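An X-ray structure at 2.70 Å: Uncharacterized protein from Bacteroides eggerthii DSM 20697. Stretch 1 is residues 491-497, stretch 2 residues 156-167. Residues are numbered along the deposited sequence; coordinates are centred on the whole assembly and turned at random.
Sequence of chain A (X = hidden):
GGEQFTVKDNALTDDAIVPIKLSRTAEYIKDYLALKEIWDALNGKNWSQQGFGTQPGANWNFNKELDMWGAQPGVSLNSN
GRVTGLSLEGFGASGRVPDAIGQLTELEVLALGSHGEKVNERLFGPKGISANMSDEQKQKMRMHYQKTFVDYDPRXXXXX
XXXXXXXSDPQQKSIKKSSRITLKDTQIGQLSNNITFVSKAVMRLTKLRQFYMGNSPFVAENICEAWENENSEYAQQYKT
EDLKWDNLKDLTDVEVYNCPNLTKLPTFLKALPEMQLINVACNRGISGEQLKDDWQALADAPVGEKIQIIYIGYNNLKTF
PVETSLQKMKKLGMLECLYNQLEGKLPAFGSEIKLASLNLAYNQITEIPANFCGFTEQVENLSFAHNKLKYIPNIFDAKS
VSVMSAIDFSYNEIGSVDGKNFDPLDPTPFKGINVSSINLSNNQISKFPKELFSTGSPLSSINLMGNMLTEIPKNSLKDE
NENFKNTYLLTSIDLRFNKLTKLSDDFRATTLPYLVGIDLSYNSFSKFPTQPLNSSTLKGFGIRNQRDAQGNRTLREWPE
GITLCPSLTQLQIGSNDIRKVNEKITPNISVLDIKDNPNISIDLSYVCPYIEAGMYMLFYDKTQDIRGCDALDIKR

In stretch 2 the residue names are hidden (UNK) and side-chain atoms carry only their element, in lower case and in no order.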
# COMPACT_ATOMS: atom_id res chain seq x y z
N THR A 491 6.17 17.96 16.23
CA THR A 491 6.36 19.15 15.40
C THR A 491 5.13 19.42 14.46
O THR A 491 5.05 20.52 13.91
CB THR A 491 7.66 19.04 14.58
OG1 THR A 491 7.59 17.89 13.73
CG2 THR A 491 8.91 18.98 15.48
N SER A 492 4.18 18.47 14.32
CA SER A 492 3.00 18.68 13.46
C SER A 492 1.73 18.20 14.15
O SER A 492 1.67 17.08 14.63
CB SER A 492 3.15 17.98 12.10
OG SER A 492 4.25 18.48 11.36
N ILE A 493 0.71 19.07 14.22
CA ILE A 493 -0.58 18.77 14.82
C ILE A 493 -1.71 19.21 13.87
O ILE A 493 -1.87 20.40 13.62
CB ILE A 493 -0.74 19.41 16.22
CG1 ILE A 493 0.52 19.20 17.13
CG2 ILE A 493 -2.01 18.87 16.90
CD1 ILE A 493 0.46 19.89 18.50
N ASP A 494 -2.47 18.23 13.34
CA ASP A 494 -3.63 18.46 12.48
C ASP A 494 -4.88 18.22 13.29
O ASP A 494 -5.13 17.10 13.74
CB ASP A 494 -3.61 17.59 11.24
CG ASP A 494 -4.34 18.18 10.05
OD1 ASP A 494 -5.23 19.02 10.26
OD2 ASP A 494 -4.04 17.78 8.90
N LEU A 495 -5.64 19.29 13.54
CA LEU A 495 -6.87 19.25 14.32
C LEU A 495 -8.05 19.83 13.55
O LEU A 495 -9.08 20.16 14.16
CB LEU A 495 -6.67 20.00 15.66
CG LEU A 495 -5.80 19.30 16.70
CD1 LEU A 495 -5.22 20.28 17.66
CD2 LEU A 495 -6.57 18.16 17.38
N ARG A 496 -7.94 19.89 12.20
CA ARG A 496 -9.03 20.38 11.36
C ARG A 496 -10.30 19.58 11.57
O ARG A 496 -10.24 18.39 11.95
CB ARG A 496 -8.67 20.33 9.87
CG ARG A 496 -7.59 21.28 9.35
CD ARG A 496 -7.20 20.86 7.95
NE ARG A 496 -6.71 19.47 7.97
CZ ARG A 496 -6.76 18.62 6.95
NH1 ARG A 496 -7.26 18.99 5.78
NH2 ARG A 496 -6.30 17.39 7.09
N PHE A 497 -11.44 20.20 11.29
CA PHE A 497 -12.75 19.56 11.33
C PHE A 497 -13.01 18.88 12.64
O PHE A 497 -13.17 17.66 12.70
CB PHE A 497 -12.93 18.54 10.19
CG PHE A 497 -12.80 19.20 8.85
CD1 PHE A 497 -13.87 19.91 8.31
CD2 PHE A 497 -11.60 19.17 8.16
CE1 PHE A 497 -13.74 20.56 7.09
CE2 PHE A 497 -11.47 19.82 6.93
CZ PHE A 497 -12.54 20.52 6.40
N UNK A 156 -0.09 11.84 3.97
CA UNK A 156 -0.81 12.43 2.84
C UNK A 156 -2.09 13.17 3.31
O UNK A 156 -2.46 14.21 2.75
c UNK A 156 -1.16 11.30 1.83
c UNK A 156 -1.19 12.83 -0.28
c UNK A 156 -1.86 11.74 0.55
o UNK A 156 -1.94 13.66 -0.84
o UNK A 156 0.06 12.83 -0.39
N UNK A 157 -2.73 12.64 4.34
CA UNK A 157 -3.97 13.17 4.91
C UNK A 157 -3.76 14.44 5.71
O UNK A 157 -4.76 15.04 6.14
o UNK A 157 -5.86 11.43 3.87
c UNK A 157 -5.35 11.08 4.95
c UNK A 157 -4.66 12.13 5.78
o UNK A 157 -5.40 9.91 5.40
N UNK A 158 -2.50 14.88 5.87
CA UNK A 158 -2.22 16.16 6.49
C UNK A 158 -2.61 17.27 5.55
O UNK A 158 -2.54 17.09 4.33
c UNK A 158 -1.05 15.87 9.31
c UNK A 158 -0.37 15.59 8.13
c UNK A 158 0.42 14.43 10.53
c UNK A 158 -0.74 16.28 6.86
c UNK A 158 -0.66 15.28 10.51
c UNK A 158 0.75 14.78 8.19
c UNK A 158 1.15 14.20 9.39
N UNK A 159 -3.01 18.42 6.09
CA UNK A 159 -3.40 19.56 5.28
C UNK A 159 -2.22 20.07 4.47
O UNK A 159 -1.06 19.85 4.84
c UNK A 159 -3.96 20.67 6.16
o UNK A 159 -2.95 21.24 6.98
N UNK A 160 -2.52 20.82 3.39
CA UNK A 160 -1.49 21.40 2.57
C UNK A 160 -0.58 22.25 3.42
O UNK A 160 0.63 22.10 3.29
o UNK A 160 -3.69 21.64 -0.26
c UNK A 160 -2.11 22.19 1.42
c UNK A 160 -2.68 21.27 0.36
o UNK A 160 -2.10 20.15 0.15
N UNK A 161 -1.15 23.01 4.40
CA UNK A 161 -0.37 23.86 5.31
C UNK A 161 0.69 23.02 6.05
O UNK A 161 1.89 23.31 5.96
c UNK A 161 0.19 26.47 7.01
c UNK A 161 -1.30 24.58 6.30
c UNK A 161 -0.65 25.33 7.48
c UNK A 161 -1.67 25.92 8.33
N UNK A 162 0.24 21.93 6.70
CA UNK A 162 1.09 21.05 7.49
C UNK A 162 2.10 20.34 6.57
O UNK A 162 3.30 20.35 6.90
c UNK A 162 0.24 20.09 8.36
c UNK A 162 -0.31 20.92 9.53
c UNK A 162 1.08 18.92 8.89
c UNK A 162 -1.24 20.32 10.30
N UNK A 163 1.66 19.82 5.40
CA UNK A 163 2.54 19.15 4.43
C UNK A 163 3.63 20.14 3.92
O UNK A 163 4.80 19.76 3.91
c UNK A 163 0.37 16.45 2.53
n UNK A 163 -1.55 16.12 1.00
c UNK A 163 -0.67 17.12 1.67
c UNK A 163 0.91 17.30 3.68
c UNK A 163 1.77 18.52 3.26
N UNK A 164 3.27 21.42 3.62
CA UNK A 164 4.25 22.42 3.19
C UNK A 164 5.35 22.60 4.25
O UNK A 164 6.53 22.58 3.89
o UNK A 164 1.85 24.77 1.57
c UNK A 164 3.59 23.78 2.87
o UNK A 164 2.68 22.86 0.84
c UNK A 164 2.66 23.82 1.66
N UNK A 165 4.97 22.71 5.55
CA UNK A 165 5.92 22.88 6.66
C UNK A 165 6.84 21.66 6.80
O UNK A 165 8.04 21.84 7.06
c UNK A 165 5.20 23.17 7.97
s UNK A 165 4.30 24.74 7.98
N UNK A 166 6.30 20.44 6.62
CA UNK A 166 7.06 19.19 6.67
C UNK A 166 8.07 19.18 5.49
O UNK A 166 9.26 18.95 5.71
c UNK A 166 4.27 16.81 8.09
c UNK A 166 6.90 16.66 6.30
c UNK A 166 5.40 17.83 8.03
c UNK A 166 6.13 17.96 6.66
N UNK A 167 7.59 19.49 4.27
CA UNK A 167 8.42 19.50 3.06
C UNK A 167 9.54 20.53 3.10
O UNK A 167 10.58 20.29 2.49
o UNK A 167 6.74 17.49 1.95
n UNK A 167 5.57 18.95 0.75
c UNK A 167 6.59 18.63 1.52
c UNK A 167 7.57 19.73 1.82
O HOH W 1 -6.85 16.60 4.17
O HOH W 2 4.03 20.81 9.98

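Position 156 carries three carbons in a row, the third bearing two oxygens. It lies out of reach of stretch 1. This is Glu-156.

Position 157 has two carbons, the second with two oxygens. Its backbone does the touching: O lies 3.0 Å from NH2 of Arg-496, near the guanidinium plane. This is Asp-157. Water 1 donates to Asp-157 O and accepts from Arg-496 NH1.

Position 158 shows one carbon, then a ring of six carbons. OD2 of Asp-494 meets the ring at its edge. This is Phe-158. The OD2 atom of Asp-494 is 3.6 Å from CD1 of Phe-158.

Position 159 has one carbon and one oxygen. Its N donates to Asp-494 OD2 at 3.1 Å. Its CB lies over one face of the Arg-496 guanidinium, 3.5 Å from NE. This is Ser-159. Its OG accepts from N of position 162 at 3.3 Å and so caps the helix.

Position 160 has two carbons, the second with two oxygens. It points away from stretch 1 and is exposed. This is Asp-160.

Position 161 has four carbons, forked at the second, and does not reach stretch 1. This is Leu-161.

Position 162 also has four carbons, but the fork is at the first and one arm is two carbons long. The end of the longer arm packs against Asp-494 and Ile-493. This is Ile-162. CD1 lies 3.7 Å from CB of Asp-494 and 3.4 Å from O of Ile-493. CG2 lies 3.9 Å from CB of Ser-492.

Position 163 is four carbons in a row ending in nitrogen: Lys-163. It turns back within its own stretch, with NZ donating to Glu-156 O at 2.7 Å and forming a salt bridge with Glu-156 OE2 at 3.1 Å.

Position 164 has two carbons and two terminal oxygens. It is exposed, with no contact. This is Asp-164.

Position 165 has one carbon and one sulfur: Cys-165. It is buried, but makes no close contact with stretch 1.

Position 166 repeats the pattern of four carbons forked at the first, one arm longer. A carbon of that arm meets Ser-492. This is Ile-166. CG1 lies 3.6 Å from OG of Ser-492.

Position 167 has two carbons, then one oxygen and one nitrogen. It is out of reach. This is Asn-167.

The strand and helix run nearly antiparallel. Ile-162 packs against the strand, and water 2 links Ile-162 O to Ser-492 OG. At the helix start, Asp-494 is the hub. OD1 holds Arg-496 NE at 2.8 Å in a salt bridge, while OD2 receives Ser-159 N.

Stretch 2 (156-167) EDFSDLIKDCIN
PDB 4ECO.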